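PDB 2R9Q: 2'-deoxycytidine 5'-triphosphate deaminase from Agrobacterium tumefaciens, which probably catalyses the hydrolytic deamination of dCTP to dUTP, releasing ammonia and supplying the precursor route to thymidine nucleotides. Local coordinates for residues L175-S178 with E179-L183; A20-G24 with D25-S29; I254-P257 with D258-Y261; S205-L208 with K209-E213; S114-R118 with L119-T123. All blocks are in the same frame, centred on the assembly; numbering follows the deposited sequence.

Contact 1: residues L175-S178 with E179-L183; sequences LNES and EVLKL
L175 makes the apolar contacts at this helix start. Its CB lies 3.6 Å from V180 CG2, and its CG lies 3.8 Å from CB of E179, whose chain it crosses at about a right angle. Further on, CD2 of L175 comes within 4.2 Å of CD2 of L183. Because V180 holds CG2 beside its own backbone N (CG1 anti to that N, chi1 172°), this methyl is the branch presented to the leucine. A branched apolar residue suits each place, since L175 and L183 also rest on Y275 of strand 275-281, and V180 is buried. N176 is the N-cap of helix 177-186, so L175, just before the cap, and V180, four places into the helix, form the pair known as a hydrophobic staple. The backbone bonds then begin in regular order: V180 N to N176 O (3.1 Å), L181 N to E177 O (2.9 Å) and K182 N to S178 O (2.9 Å). Among the polar side chains, E177 runs alongside L181 and points the same way, its OE1 3.5 Å from L181 CD1. The carboxylate of E179 has its partner in strand 331-339, where OE2 is hydrogen-bonded to H339 NE2.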
loop_
_atom_site.group_PDB
_atom_site.type_symbol
_atom_site.label_atom_id
_atom_site.label_comp_id
_atom_site.label_asym_id
_atom_site.label_seq_id
_atom_site.Cartn_x
_atom_site.Cartn_y
_atom_site.Cartn_z
ATOM N N LEU B 175 -0.710 -23.822 34.773
ATOM C CA LEU B 175 0.398 -24.633 35.240
ATOM C C LEU B 175 1.679 -23.810 35.241
ATOM O O LEU B 175 1.907 -23.021 34.330
ATOM C CB LEU B 175 0.556 -25.860 34.345
ATOM C CG LEU B 175 -0.469 -26.971 34.575
ATOM C CD1 LEU B 175 -1.886 -26.465 34.376
ATOM C CD2 LEU B 175 -0.135 -28.141 33.653
ATOM N N ASN B 176 2.500 -23.988 36.278
ATOM C CA ASN B 176 3.858 -23.422 36.312
ATOM C C ASN B 176 4.871 -24.412 35.682
ATOM O O ASN B 176 4.474 -25.484 35.201
ATOM C CB ASN B 176 4.253 -22.976 37.740
ATOM C CG ASN B 176 4.347 -24.143 38.760
ATOM O OD1 ASN B 176 3.802 -25.237 38.573
ATOM N ND2 ASN B 176 5.037 -23.877 39.862
ATOM N N GLU B 177 6.153 -24.045 35.653
ATOM C CA GLU B 177 7.164 -24.891 35.026
ATOM C C GLU B 177 7.090 -26.359 35.449
ATOM O O GLU B 177 7.050 -27.250 34.604
ATOM C CB GLU B 177 8.566 -24.356 35.294
ATOM C CG GLU B 177 9.102 -23.420 34.212
ATOM C CD GLU B 177 10.575 -23.715 33.843
ATOM O OE1 GLU B 177 10.880 -24.889 33.438
ATOM O OE2 GLU B 177 11.411 -22.764 33.951
ATOM N N SER B 178 7.053 -26.598 36.753
ATOM C CA SER B 178 7.152 -27.947 37.322
ATOM C C SER B 178 5.983 -28.834 36.953
ATOM O O SER B 178 6.160 -30.008 36.630
ATOM C CB SER B 178 7.238 -27.870 38.851
ATOM O OG SER B 178 8.048 -26.778 39.233
ATOM N N GLU B 179 4.790 -28.258 37.042
ATOM C CA GLU B 179 3.530 -28.927 36.693
ATOM C C GLU B 179 3.552 -29.366 35.217
ATOM O O GLU B 179 3.170 -30.498 34.879
ATOM C CB GLU B 179 2.371 -27.953 36.940
ATOM C CG GLU B 179 1.174 -28.492 37.715
ATOM C CD GLU B 179 0.479 -27.408 38.545
ATOM O OE1 GLU B 179 1.165 -26.433 38.951
ATOM O OE2 GLU B 179 -0.748 -27.528 38.791
ATOM N N VAL B 180 4.008 -28.457 34.355
ATOM C CA VAL B 180 4.138 -28.717 32.918
ATOM C C VAL B 180 5.148 -29.836 32.621
ATOM O O VAL B 180 4.864 -30.745 31.832
ATOM C CB VAL B 180 4.519 -27.420 32.137
ATOM C CG1 VAL B 180 4.845 -27.728 30.681
ATOM C CG2 VAL B 180 3.394 -26.388 32.222
ATOM N N LEU B 181 6.315 -29.759 33.267
ATOM C CA LEU B 181 7.382 -30.763 33.095
ATOM C C LEU B 181 6.982 -32.156 33.609
ATOM O O LEU B 181 7.327 -33.155 32.993
ATOM C CB LEU B 181 8.723 -30.272 33.702
ATOM C CG LEU B 181 9.474 -29.228 32.824
ATOM C CD1 LEU B 181 10.459 -28.330 33.587
ATOM C CD2 LEU B 181 10.197 -29.882 31.608
ATOM N N LYS B 182 6.218 -32.213 34.698
ATOM C CA LYS B 182 5.616 -33.474 35.167
ATOM C C LYS B 182 4.525 -34.059 34.248
ATOM O O LYS B 182 4.477 -35.267 34.044
ATOM C CB LYS B 182 5.035 -33.289 36.569
ATOM C CG LYS B 182 6.089 -33.022 37.633
ATOM C CD LYS B 182 5.486 -33.094 39.057
ATOM C CE LYS B 182 6.103 -32.018 40.023
ATOM N NZ LYS B 182 5.796 -32.235 41.501
ATOM N N LEU B 183 3.642 -33.210 33.716
ATOM C CA LEU B 183 2.614 -33.654 32.760
ATOM C C LEU B 183 3.224 -34.230 31.483
ATOM O O LEU B 183 2.679 -35.166 30.921
ATOM C CB LEU B 183 1.657 -32.516 32.405
ATOM C CG LEU B 183 0.490 -32.828 31.456
ATOM C CD1 LEU B 183 -0.420 -33.891 32.044
ATOM C CD2 LEU B 183 -0.289 -31.566 31.145
#

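Contact 2: residues A20-G24 with D25-S29; sequences ALFAG and DKLKS
L21 and K26 meet where helix 15-23 stops and the chain folds back into strand 27-28. L21 O accepts two backbone bonds, from K26 N at 2.8 Å and from L27 N at 3.2 Å, the second donor standing well above the carbonyl plane. D25 N donates to F22 O, and the positive phi of D25 (49°) then swings K26 N back to L21 O. A water donates to both F22 O and L27 O. It also lies over the centre of one face of the F22 ring. The same ring turns its edge to the start of S29, with CE1 3.5 Å from S29 N; CG set anti to the F22 backbone N (chi1 -170°) swings it out along the strand. L21 CD2 packs on K26 CB at 3.6 Å, the two chains crossing at about a right angle. The lysine then bends at chi2 and chi4, bringing NZ back to donate to G24 O at 2.7 Å. Glycine suits that place, for it puts no side chain where the ammonium group passes. Bonds from K26 N to L21 O and from D25 N to F22 O, with D25 as the C-prime residue, define a Schellman motif ending the helix.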
loop_
_atom_site.group_PDB
_atom_site.type_symbol
_atom_site.label_atom_id
_atom_site.label_comp_id
_atom_site.label_asym_id
_atom_site.label_seq_id
_atom_site.Cartn_x
_atom_site.Cartn_y
_atom_site.Cartn_z
ATOM N N ALA B 20 -24.770 -26.867 30.786
ATOM C CA ALA B 20 -25.494 -26.634 32.048
ATOM C C ALA B 20 -25.783 -25.150 32.258
ATOM O O ALA B 20 -26.868 -24.803 32.692
ATOM C CB ALA B 20 -24.724 -27.196 33.215
ATOM N N LEU B 21 -24.805 -24.291 31.933
ATOM C CA LEU B 21 -24.960 -22.833 31.934
ATOM C C LEU B 21 -26.073 -22.352 31.017
ATOM O O LEU B 21 -26.754 -21.382 31.339
ATOM C CB LEU B 21 -23.680 -22.148 31.472
ATOM C CG LEU B 21 -22.496 -21.967 32.397
ATOM C CD1 LEU B 21 -21.408 -21.226 31.626
ATOM C CD2 LEU B 21 -22.908 -21.223 33.660
ATOM N N PHE B 22 -26.222 -22.989 29.860
ATOM C CA PHE B 22 -27.308 -22.638 28.960
ATOM C C PHE B 22 -28.670 -23.131 29.527
ATOM O O PHE B 22 -29.685 -22.428 29.438
ATOM C CB PHE B 22 -27.048 -23.165 27.528
ATOM C CG PHE B 22 -28.006 -22.627 26.503
ATOM C CD1 PHE B 22 -27.871 -21.326 26.018
ATOM C CD2 PHE B 22 -29.070 -23.408 26.038
ATOM C CE1 PHE B 22 -28.775 -20.813 25.086
ATOM C CE2 PHE B 22 -29.981 -22.897 25.090
ATOM C CZ PHE B 22 -29.827 -21.600 24.620
ATOM N N ALA B 23 -28.666 -24.321 30.126
ATOM C CA ALA B 23 -29.868 -24.916 30.703
ATOM C C ALA B 23 -30.336 -24.161 31.947
ATOM O O ALA B 23 -31.504 -24.170 32.267
ATOM C CB ALA B 23 -29.624 -26.388 31.022
ATOM N N GLY B 24 -29.422 -23.500 32.639
ATOM C CA GLY B 24 -29.772 -22.666 33.783
ATOM C C GLY B 24 -29.819 -21.188 33.459
ATOM O O GLY B 24 -29.732 -20.369 34.362
ATOM N N ASP B 25 -29.943 -20.850 32.172
ATOM C CA ASP B 25 -29.977 -19.448 31.673
ATOM C C ASP B 25 -28.862 -18.477 32.189
ATOM O O ASP B 25 -29.100 -17.281 32.323
ATOM C CB ASP B 25 -31.392 -18.851 31.891
ATOM C CG ASP B 25 -32.330 -19.099 30.707
ATOM O OD1 ASP B 25 -32.444 -18.223 29.815
ATOM O OD2 ASP B 25 -32.970 -20.168 30.673
ATOM N N LYS B 26 -27.662 -18.981 32.470
ATOM C CA LYS B 26 -26.523 -18.105 32.793
ATOM C C LYS B 26 -25.779 -17.677 31.509
ATOM O O LYS B 26 -24.966 -16.749 31.516
ATOM C CB LYS B 26 -25.540 -18.782 33.757
ATOM C CG LYS B 26 -26.117 -19.341 35.074
ATOM C CD LYS B 26 -27.155 -18.454 35.749
ATOM C CE LYS B 26 -27.784 -19.149 36.975
ATOM N NZ LYS B 26 -28.362 -20.484 36.663
ATOM N N LEU B 27 -26.057 -18.403 30.435
ATOM C CA LEU B 27 -25.622 -18.105 29.086
ATOM C C LEU B 27 -26.870 -18.231 28.192
ATOM O O LEU B 27 -27.586 -19.237 28.237
ATOM C CB LEU B 27 -24.483 -19.064 28.677
ATOM C CG LEU B 27 -24.160 -19.390 27.213
ATOM C CD1 LEU B 27 -23.810 -18.147 26.347
ATOM C CD2 LEU B 27 -23.025 -20.434 27.181
ATOM N N LYS B 28 -27.168 -17.176 27.441
ATOM C CA LYS B 28 -28.364 -17.143 26.615
ATOM C C LYS B 28 -28.020 -17.030 25.154
ATOM O O LYS B 28 -26.911 -16.653 24.798
ATOM C CB LYS B 28 -29.270 -15.960 26.990
ATOM C CG LYS B 28 -29.971 -16.057 28.334
ATOM C CD LYS B 28 -29.402 -15.075 29.328
ATOM C CE LYS B 28 -30.441 -14.709 30.357
ATOM N NZ LYS B 28 -31.528 -13.858 29.781
ATOM N N SER B 29 -28.993 -17.357 24.317
ATOM C CA SER B 29 -28.862 -17.159 22.878
ATOM C C SER B 29 -30.211 -16.893 22.234
ATOM O O SER B 29 -31.230 -17.259 22.787
ATOM C CB SER B 29 -28.175 -18.341 22.193
ATOM O OG SER B 29 -27.768 -17.955 20.899
HETATM O O HOH W 1 -30.674 -20.106 27.997
#

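Contact 3: residues I254-P257 with D258-Y261; sequences ILDP and DEFY
Y261 lies with one ring face under L255, whose CD2 is 3.7 Å from the ring centroid and 23° off the normal, a CH-pi contact displaced toward the CD2 side of the ring. From there the phenol reaches back to the start of the turn, and its OH accepts a nearly straight bond from D256 N at 3.2 Å. Tyrosine suits this position because the ring packs while the hydroxyl engages the backbone. D256 begins a type I beta turn closed by E259 N donating to D256 O at 3.1 Å, and a water also donates to that oxygen. A chi1 of 172° carries the D256 carboxylate forward, where OD1 accepts from D258 N at 2.9 Å, met on the anti side. This is an Asx turn laid over the beta turn, and P257, with its phi fixed by the ring, fits the second position. Two acids come close here, D256 OD1 and D258 OD1 being 3.6 Å apart, which probably costs some energy. D256 OD2 receives a weak hydrogen bond from H224 of a third subunit. The turn joins strand 252-255, paired with strand 324-327, to strand 261-269, and L255 and P257 lean on strand 311-319.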
loop_
_atom_site.group_PDB
_atom_site.type_symbol
_atom_site.label_atom_id
_atom_site.label_comp_id
_atom_site.label_asym_id
_atom_site.label_seq_id
_atom_site.Cartn_x
_atom_site.Cartn_y
_atom_site.Cartn_z
ATOM N N ILE B 254 11.785 -14.876 4.007
ATOM C CA ILE B 254 11.623 -13.431 4.186
ATOM C C ILE B 254 10.138 -13.126 4.336
ATOM O O ILE B 254 9.341 -13.335 3.431
ATOM C CB ILE B 254 12.295 -12.597 3.051
ATOM C CG1 ILE B 254 13.828 -12.782 3.127
ATOM C CG2 ILE B 254 11.894 -11.105 3.125
ATOM C CD1 ILE B 254 14.592 -12.183 1.972
ATOM N N LEU B 255 9.811 -12.646 5.526
ATOM C CA LEU B 255 8.505 -12.160 5.884
ATOM C C LEU B 255 8.324 -10.682 5.489
ATOM O O LEU B 255 8.835 -9.792 6.170
ATOM C CB LEU B 255 8.307 -12.319 7.395
ATOM C CG LEU B 255 8.256 -13.705 8.051
ATOM C CD1 LEU B 255 8.050 -13.522 9.556
ATOM C CD2 LEU B 255 7.181 -14.605 7.431
ATOM N N ASP B 256 7.578 -10.468 4.400
ATOM C CA ASP B 256 7.156 -9.158 3.870
ATOM C C ASP B 256 6.040 -8.720 4.779
ATOM O O ASP B 256 5.124 -9.500 5.002
ATOM C CB ASP B 256 6.696 -9.302 2.373
ATOM C CG ASP B 256 6.043 -8.008 1.745
ATOM O OD1 ASP B 256 5.489 -7.127 2.458
ATOM O OD2 ASP B 256 6.080 -7.890 0.484
ATOM N N PRO B 257 6.125 -7.491 5.329
ATOM C CA PRO B 257 5.161 -7.087 6.362
ATOM C C PRO B 257 3.709 -6.918 5.858
ATOM O O PRO B 257 2.781 -7.011 6.662
ATOM C CB PRO B 257 5.740 -5.746 6.913
ATOM C CG PRO B 257 7.017 -5.521 6.227
ATOM C CD PRO B 257 7.091 -6.412 5.030
ATOM N N ASP B 258 3.526 -6.686 4.556
ATOM C CA ASP B 258 2.166 -6.609 3.963
ATOM C C ASP B 258 1.517 -7.987 3.698
ATOM O O ASP B 258 0.351 -8.062 3.379
ATOM C CB ASP B 258 2.163 -5.823 2.635
ATOM C CG ASP B 258 2.826 -4.426 2.748
ATOM O OD1 ASP B 258 3.654 -4.100 1.839
ATOM O OD2 ASP B 258 2.525 -3.670 3.730
ATOM N N GLU B 259 2.269 -9.065 3.821
ATOM C CA GLU B 259 1.759 -10.377 3.547
ATOM C C GLU B 259 1.332 -11.143 4.803
ATOM O O GLU B 259 1.638 -10.793 5.914
ATOM C CB GLU B 259 2.799 -11.169 2.762
ATOM C CG GLU B 259 3.258 -10.540 1.431
ATOM C CD GLU B 259 2.184 -10.469 0.356
ATOM O OE1 GLU B 259 1.419 -11.451 0.153
ATOM O OE2 GLU B 259 2.122 -9.432 -0.335
ATOM N N PHE B 260 0.567 -12.201 4.624
ATOM C CA PHE B 260 0.370 -13.128 5.735
ATOM C C PHE B 260 0.701 -14.530 5.303
ATOM O O PHE B 260 0.533 -14.888 4.155
ATOM C CB PHE B 260 -1.019 -12.930 6.380
ATOM C CG PHE B 260 -2.043 -13.929 6.017
ATOM C CD1 PHE B 260 -2.431 -14.881 6.944
ATOM C CD2 PHE B 260 -2.673 -13.875 4.786
ATOM C CE1 PHE B 260 -3.370 -15.803 6.641
ATOM C CE2 PHE B 260 -3.644 -14.787 4.459
ATOM C CZ PHE B 260 -4.006 -15.761 5.384
ATOM N N TYR B 261 1.257 -15.273 6.239
ATOM C CA TYR B 261 1.874 -16.548 6.003
ATOM C C TYR B 261 1.230 -17.603 6.909
ATOM O O TYR B 261 1.061 -17.387 8.096
ATOM C CB TYR B 261 3.393 -16.480 6.257
ATOM C CG TYR B 261 4.159 -15.520 5.363
ATOM C CD1 TYR B 261 4.761 -15.967 4.196
ATOM C CD2 TYR B 261 4.247 -14.184 5.664
ATOM C CE1 TYR B 261 5.428 -15.107 3.355
ATOM C CE2 TYR B 261 4.915 -13.317 4.836
ATOM C CZ TYR B 261 5.527 -13.775 3.660
ATOM O OH TYR B 261 6.245 -12.878 2.805
HETATM O O HOH W 2 4.634 -10.671 7.295
#

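Contact 4: residues S205-L208 with K209-E213; sequences SIDL and KGFGE
D207 and K209 meet through one bond from backbone to side chain: K209 N donates to D207 OD1 at 3.1 Å, and the oxygen is met nearly on the line of its own C-O bond. The aspartate can reach because its first torsion (chi1 -163°) swings the carboxylate away from its own N and forward along the chain, toward the residues that follow. K209 CB then lies 3.6 Å from the same OD1, and the two side chains cross at about a right angle. Beyond CB the lysine bends away at chi2 and again at chi4, so that its ammonium end leaves the aspartate; a long, charged chain suits this exposed position.

The other oxygen, OD2, lies beside the end of F211 and approaches its ring obliquely. Carboxylate and ring come from opposite directions with their planes 53° apart, and D207 OD2 is 3.5 Å from F211 CZ. OD2 is also paired in a salt bridge with R312 of strand 311-319, the strand that F211 itself touches, so the buried acid has a counter-charge and is probably held ionised. Between the segments a water donates to D207 O at 2.7 Å and accepts weakly from G210 N. G210 takes backbone angles (phi 119°) at which a CB would press on the preceding carbonyl, which explains the glycine. An acid bonded through its side chain to the N-H two residues on is an Asx turn, here bending the loop that links strand 202-205 to strand 216-221 in the C-terminal half of this dUTPase-clan protein.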
loop_
_atom_site.group_PDB
_atom_site.type_symbol
_atom_site.label_atom_id
_atom_site.label_comp_id
_atom_site.label_asym_id
_atom_site.label_seq_id
_atom_site.Cartn_x
_atom_site.Cartn_y
_atom_site.Cartn_z
ATOM N N SER B 205 8.609 -23.698 17.902
ATOM C CA SER B 205 9.550 -23.176 16.940
ATOM C C SER B 205 9.081 -23.493 15.517
ATOM O O SER B 205 8.261 -24.369 15.308
ATOM C CB SER B 205 10.959 -23.723 17.211
ATOM O OG SER B 205 10.975 -25.123 17.120
ATOM N N ILE B 206 9.620 -22.747 14.554
ATOM C CA ILE B 206 9.133 -22.795 13.184
ATOM C C ILE B 206 9.874 -23.823 12.332
ATOM O O ILE B 206 11.086 -23.897 12.367
ATOM C CB ILE B 206 9.136 -21.362 12.518
ATOM C CG1 ILE B 206 8.075 -21.289 11.419
ATOM C CG2 ILE B 206 10.509 -20.968 12.030
ATOM C CD1 ILE B 206 6.669 -21.061 11.980
ATOM N N ASP B 207 9.124 -24.610 11.571
ATOM C CA ASP B 207 9.688 -25.564 10.642
ATOM C C ASP B 207 9.710 -24.990 9.240
ATOM O O ASP B 207 8.670 -24.876 8.590
ATOM C CB ASP B 207 8.874 -26.839 10.633
ATOM C CG ASP B 207 9.624 -28.005 10.024
ATOM O OD1 ASP B 207 10.409 -27.828 9.048
ATOM O OD2 ASP B 207 9.430 -29.120 10.551
ATOM N N LEU B 208 10.907 -24.674 8.770
ATOM C CA LEU B 208 11.130 -24.109 7.449
ATOM C C LEU B 208 11.928 -25.070 6.517
ATOM O O LEU B 208 12.386 -24.682 5.454
ATOM C CB LEU B 208 11.847 -22.756 7.622
ATOM C CG LEU B 208 11.063 -21.453 7.522
ATOM C CD1 LEU B 208 9.576 -21.644 7.712
ATOM C CD2 LEU B 208 11.630 -20.404 8.495
ATOM N N LYS B 209 12.059 -26.330 6.925
ATOM C CA LYS B 209 12.833 -27.324 6.158
ATOM C C LYS B 209 12.029 -27.895 4.988
ATOM O O LYS B 209 12.587 -28.154 3.917
ATOM C CB LYS B 209 13.384 -28.440 7.055
ATOM C CG LYS B 209 14.912 -28.539 7.074
ATOM C CD LYS B 209 15.572 -27.561 8.039
ATOM C CE LYS B 209 17.078 -27.759 8.130
ATOM N NZ LYS B 209 17.795 -27.432 6.846
ATOM N N GLY B 210 10.725 -28.059 5.178
ATOM C CA GLY B 210 9.849 -28.423 4.076
ATOM C C GLY B 210 9.153 -29.741 4.316
ATOM O O GLY B 210 9.624 -30.554 5.080
ATOM N N PHE B 211 8.010 -29.929 3.670
ATOM C CA PHE B 211 7.242 -31.165 3.811
ATOM C C PHE B 211 6.981 -31.812 2.472
ATOM O O PHE B 211 6.604 -31.145 1.518
ATOM C CB PHE B 211 5.932 -30.889 4.545
ATOM C CG PHE B 211 6.143 -30.404 5.950
ATOM C CD1 PHE B 211 5.921 -29.072 6.288
ATOM C CD2 PHE B 211 6.612 -31.274 6.927
ATOM C CE1 PHE B 211 6.148 -28.634 7.575
ATOM C CE2 PHE B 211 6.833 -30.844 8.201
ATOM C CZ PHE B 211 6.605 -29.522 8.533
ATOM N N GLY B 212 7.202 -33.122 2.427
ATOM C CA GLY B 212 6.916 -33.948 1.259
ATOM C C GLY B 212 8.036 -33.881 0.246
ATOM O O GLY B 212 9.139 -33.460 0.580
ATOM N N GLU B 213 7.719 -34.277 -0.989
ATOM C CA GLU B 213 8.699 -34.438 -2.072
ATOM C C GLU B 213 9.139 -33.106 -2.650
ATOM O O GLU B 213 10.305 -32.946 -3.023
ATOM C CB GLU B 213 8.115 -35.318 -3.203
HETATM O O HOH W 3 8.359 -26.656 6.606
#

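Contact 5: residues S114-R118 with L119-T123; sequences SSTGR and LDIFT
T116 and I121 are joined where helix 114-118 gives way to strand 121-127: T116 O accepts from L119 N at 3.3 Å and weakly from I121 N at 3.4 Å, while D120 N donates to G117 O at 2.9 Å from well above the carbonyl plane. The T116 side chain places its methyl against the start of strand 121-127. A chi1 of -61° turns OG1 to the backbone-N side and leaves CG2 for the strand, 3.9 Å from I121 CB, the two side chains crossing at about a right angle. The methyl also comes within 4.1 Å of T123 CG2. Threonine serves two purposes here, because its OG1 is hydrogen-bonded to L163 O. With D120 at positive phi (55°), the pair of bonds from I121 N to T116 O and from D120 N to G117 O approaches a Schellman motif, though the first of them is weak. L119 folds back on the helix end, its CD1 3.6 Å from R118 C. The polar ends find partners outside the turn. D120 OD2 forms a salt bridge with R318 and a hydrogen bond with T152 OG1, and OD1 is hydrogen-bonded to Y293 OH, so the buried acid's charge is probably compensated. R118 NH1 is hydrogen-bonded to the backbone of a bound peptide, and apolar packing from the peptide also reaches R118 and L119.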
loop_
_atom_site.group_PDB
_atom_site.type_symbol
_atom_site.label_atom_id
_atom_site.label_comp_id
_atom_site.label_asym_id
_atom_site.label_seq_id
_atom_site.Cartn_x
_atom_site.Cartn_y
_atom_site.Cartn_z
ATOM N N SER B 114 -9.669 -21.054 14.680
ATOM C CA SER B 114 -8.427 -21.167 13.933
ATOM C C SER B 114 -8.625 -20.949 12.451
ATOM O O SER B 114 -7.759 -20.406 11.795
ATOM C CB SER B 114 -7.698 -22.471 14.225
ATOM O OG SER B 114 -8.537 -23.553 14.043
ATOM N N SER B 115 -9.777 -21.350 11.938
ATOM C CA SER B 115 -10.140 -21.081 10.555
ATOM C C SER B 115 -10.306 -19.581 10.295
ATOM O O SER B 115 -10.127 -19.130 9.174
ATOM C CB SER B 115 -11.398 -21.834 10.180
ATOM O OG SER B 115 -12.507 -21.367 10.911
ATOM N N THR B 116 -10.626 -18.813 11.335
ATOM C CA THR B 116 -10.716 -17.364 11.219
ATOM C C THR B 116 -9.346 -16.793 10.945
ATOM O O THR B 116 -9.210 -15.918 10.114
ATOM C CB THR B 116 -11.398 -16.725 12.458
ATOM O OG1 THR B 116 -12.718 -17.242 12.558
ATOM C CG2 THR B 116 -11.497 -15.176 12.374
ATOM N N GLY B 117 -8.331 -17.311 11.626
ATOM C CA GLY B 117 -6.985 -16.869 11.415
ATOM C C GLY B 117 -6.445 -17.225 10.047
ATOM O O GLY B 117 -5.696 -16.455 9.466
ATOM N N ARG B 118 -6.829 -18.392 9.522
ATOM C CA ARG B 118 -6.357 -18.813 8.207
ATOM C C ARG B 118 -6.858 -17.896 7.091
ATOM O O ARG B 118 -6.310 -17.923 5.986
ATOM C CB ARG B 118 -6.783 -20.233 7.858
ATOM C CG ARG B 118 -6.563 -21.313 8.868
ATOM C CD ARG B 118 -5.130 -21.685 9.147
ATOM N NE ARG B 118 -5.097 -22.464 10.394
ATOM C CZ ARG B 118 -5.155 -23.784 10.490
ATOM N NH1 ARG B 118 -5.163 -24.555 9.417
ATOM N NH2 ARG B 118 -5.173 -24.336 11.685
ATOM N N LEU B 119 -7.899 -17.108 7.367
ATOM C CA LEU B 119 -8.432 -16.181 6.414
ATOM C C LEU B 119 -8.025 -14.767 6.750
ATOM O O LEU B 119 -8.553 -13.833 6.155
ATOM C CB LEU B 119 -9.945 -16.256 6.373
ATOM C CG LEU B 119 -10.685 -17.252 5.483
ATOM C CD1 LEU B 119 -9.938 -18.536 5.292
ATOM C CD2 LEU B 119 -12.077 -17.505 6.070
ATOM N N ASP B 120 -7.128 -14.619 7.720
ATOM C CA ASP B 120 -6.554 -13.327 8.108
ATOM C C ASP B 120 -7.631 -12.297 8.471
ATOM O O ASP B 120 -7.559 -11.155 8.034
ATOM C CB ASP B 120 -5.653 -12.823 6.960
ATOM C CG ASP B 120 -4.616 -11.781 7.380
ATOM O OD1 ASP B 120 -4.091 -11.759 8.527
ATOM O OD2 ASP B 120 -4.292 -10.987 6.491
ATOM N N ILE B 121 -8.630 -12.719 9.248
ATOM C CA ILE B 121 -9.726 -11.833 9.668
ATOM C C ILE B 121 -9.438 -11.365 11.084
ATOM O O ILE B 121 -9.362 -12.166 11.983
ATOM C CB ILE B 121 -11.134 -12.473 9.614
ATOM C CG1 ILE B 121 -11.394 -13.107 8.235
ATOM C CG2 ILE B 121 -12.202 -11.421 9.990
ATOM C CD1 ILE B 121 -12.547 -14.195 8.166
ATOM N N PHE B 122 -9.217 -10.064 11.233
ATOM C CA PHE B 122 -9.078 -9.423 12.532
ATOM C C PHE B 122 -10.430 -9.380 13.211
ATOM O O PHE B 122 -11.412 -8.959 12.621
ATOM C CB PHE B 122 -8.469 -8.038 12.331
ATOM C CG PHE B 122 -8.514 -7.146 13.508
ATOM C CD1 PHE B 122 -7.345 -6.882 14.234
ATOM C CD2 PHE B 122 -9.685 -6.517 13.870
ATOM C CE1 PHE B 122 -7.365 -6.053 15.301
ATOM C CE2 PHE B 122 -9.712 -5.647 14.954
ATOM C CZ PHE B 122 -8.534 -5.425 15.673
ATOM N N THR B 123 -10.467 -9.838 14.456
ATOM C CA THR B 123 -11.662 -9.831 15.294
ATOM C C THR B 123 -11.333 -9.467 16.756
ATOM O O THR B 123 -10.240 -9.726 17.237
ATOM C CB THR B 123 -12.467 -11.203 15.246
ATOM O OG1 THR B 123 -11.705 -12.256 15.832
ATOM C CG2 THR B 123 -12.843 -11.586 13.822
#

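Contact 5 is the buried one, close to the centre of the chain, whereas contacts 1 to 4 lie some 20 Å or more out and mix buried with exposed residues. Contacts 2 and 5 both end a helix and both feed strands of the same N-terminal sheet, 27-28 and 121-127, yet contact 2 closes round water and a lysine while contact 5 relies on methyl groups. Contact 1 treats the opposite end of a helix. Contacts 3 and 4 each contain an Asx turn in C-terminal loops, their nearest atoms about 7 Å apart. F260 of contact 3 packs on R118 and D120 of contact 5, one place where the two halves of the chain touch.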